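Local coordinates for putative exported protein (Bacteroides fragilis, PDB 3FZX) that is of unknown function but binds calcium and has a closed beta-barrel, YmcC-like fold consistent with lipid binding, at residues 155-159 and 160-164. Sequence-based numbering, arbitrary orientation.
Sequences TVNTP and AGAFY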
loop_
_atom_site.group_PDB
_atom_site.type_symbol
_atom_site.label_atom_id
_atom_site.label_comp_id
_atom_site.label_asym_id
_atom_site.label_seq_id
_atom_site.Cartn_x
_atom_site.Cartn_y
_atom_site.Cartn_z
ATOM N N THR A 155 15.928 -22.574 12.910
ATOM C CA THR A 155 14.917 -22.613 13.967
ATOM C C THR A 155 15.162 -21.485 14.970
ATOM O O THR A 155 16.313 -21.175 15.297
ATOM C CB THR A 155 14.891 -23.975 14.678
ATOM O OG1 THR A 155 14.403 -24.939 13.747
ATOM C CG2 THR A 155 13.966 -23.984 15.891
ATOM N N VAL A 156 14.072 -20.836 15.384
ATOM C CA VAL A 156 14.098 -19.763 16.367
ATOM C C VAL A 156 13.177 -20.196 17.501
ATOM O O VAL A 156 12.049 -20.600 17.255
ATOM C CB VAL A 156 13.575 -18.422 15.789
ATOM C CG1 VAL A 156 13.618 -17.348 16.864
ATOM C CG2 VAL A 156 14.407 -17.976 14.545
ATOM N N ASN A 157 13.655 -20.111 18.733
ATOM C CA ASN A 157 12.874 -20.533 19.899
ATOM C C ASN A 157 12.243 -19.321 20.514
ATOM O O ASN A 157 12.931 -18.366 20.798
ATOM C CB ASN A 157 13.778 -21.163 20.947
ATOM C CG ASN A 157 14.267 -22.523 20.561
ATOM O OD1 ASN A 157 13.602 -23.282 19.869
ATOM N ND2 ASN A 157 15.441 -22.852 21.038
ATOM N N THR A 158 10.940 -19.358 20.736
ATOM C CA THR A 158 10.234 -18.226 21.286
ATOM C C THR A 158 9.266 -18.710 22.378
ATOM O O THR A 158 9.050 -19.937 22.536
ATOM C CB THR A 158 9.409 -17.482 20.202
ATOM O OG1 THR A 158 8.188 -18.189 19.972
ATOM C CG2 THR A 158 10.182 -17.334 18.900
ATOM N N PRO A 159 8.668 -17.758 23.131
ATOM C CA PRO A 159 7.648 -18.168 24.118
ATOM C C PRO A 159 6.431 -18.886 23.515
ATOM O O PRO A 159 5.809 -19.703 24.203
ATOM C CB PRO A 159 7.270 -16.848 24.797
ATOM C CG PRO A 159 8.560 -16.045 24.744
ATOM C CD PRO A 159 9.155 -16.387 23.386
ATOM N N ALA A 160 6.116 -18.603 22.252
ATOM C CA ALA A 160 5.043 -19.312 21.536
ATOM C C ALA A 160 5.495 -20.668 20.983
ATOM O O ALA A 160 4.669 -21.459 20.585
ATOM C CB ALA A 160 4.445 -18.440 20.400
ATOM N N GLY A 161 6.787 -20.944 20.955
ATOM C CA GLY A 161 7.306 -22.216 20.452
ATOM C C GLY A 161 8.524 -22.021 19.555
ATOM O O GLY A 161 9.074 -20.915 19.452
ATOM N N ALA A 162 8.942 -23.117 18.925
ATOM C CA ALA A 162 10.096 -23.152 18.029
ATOM C C ALA A 162 9.572 -23.191 16.592
ATOM O O ALA A 162 8.753 -24.051 16.237
ATOM C CB ALA A 162 10.992 -24.374 18.324
ATOM N N PHE A 163 10.032 -22.250 15.777
ATOM C CA PHE A 163 9.591 -22.119 14.394
ATOM C C PHE A 163 10.790 -22.046 13.435
ATOM O O PHE A 163 11.776 -21.359 13.703
ATOM C CB PHE A 163 8.713 -20.878 14.268
ATOM C CG PHE A 163 7.515 -20.922 15.154
ATOM C CD1 PHE A 163 6.415 -21.713 14.818
ATOM C CD2 PHE A 163 7.487 -20.213 16.346
ATOM C CE1 PHE A 163 5.298 -21.791 15.668
ATOM C CE2 PHE A 163 6.380 -20.292 17.202
ATOM C CZ PHE A 163 5.286 -21.064 16.859
ATOM N N TYR A 164 10.709 -22.777 12.329
ATOM C CA TYR A 164 11.722 -22.718 11.277
ATOM C C TYR A 164 11.444 -21.452 10.497
ATOM O O TYR A 164 10.330 -21.258 9.998
ATOM C CB TYR A 164 11.675 -23.966 10.370
ATOM C CG TYR A 164 12.940 -24.142 9.556
ATOM C CD1 TYR A 164 14.135 -24.470 10.185
ATOM C CD2 TYR A 164 12.949 -23.972 8.179
ATOM C CE1 TYR A 164 15.317 -24.628 9.476
ATOM C CE2 TYR A 164 14.146 -24.144 7.437
ATOM C CZ TYR A 164 15.319 -24.476 8.112
ATOM O OH TYR A 164 16.513 -24.650 7.453
#
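Thr158 and Gly161 close a beta hairpin with a two-residue loop, a type I turn with Pro159 and Ala160 at its corners, joining neighbouring antiparallel strands 136-158 and 161-175 of the barrel. The pair is bonded both ways: Thr158 N gives to Gly161 O at 2.7 Å, and Gly161 N returns to Thr158 O at 2.9 Å, reaching that carbonyl from well above its plane. Gly161 O has a second donor, the hydroxyl of Thr158, whose OG1 lies 2.9 Å away in the carbonyl plane and on a lone pair. With chi1 at 80°, OG1 sits between the backbone N and the carbonyl carbon of its own residue, and from there it also takes a weak bond from Ala160 N. One threonine side chain thus serves the turn as both donor and acceptor. Gly161, with phi at 136°, takes the chain out of the turn into strand 161-175. Two residues away from the turn on each strand, Val156 and Phe163 form the next hydrogen-bonded pair, Val156 N to Phe163 O at 2.9 Å and Phe163 N to Val156 O at 3.0 Å; Val156 O also meets the CA-H of Ala162. Val156, Thr158 and Phe163 share a sheet face, where Thr158 OG1 lies at the edge of the Phe163 ring, 3.9 Å from CE2, and the ring packs on Leu213 and Ile216 of strand 207-217. On the other face Tyr164 crosses Thr155 at about a right angle, its OH bonded to Thr153 OG1. Nearer the turn, Asn157 OD1 rests 3.2 Å from the methyl CB of Ala162.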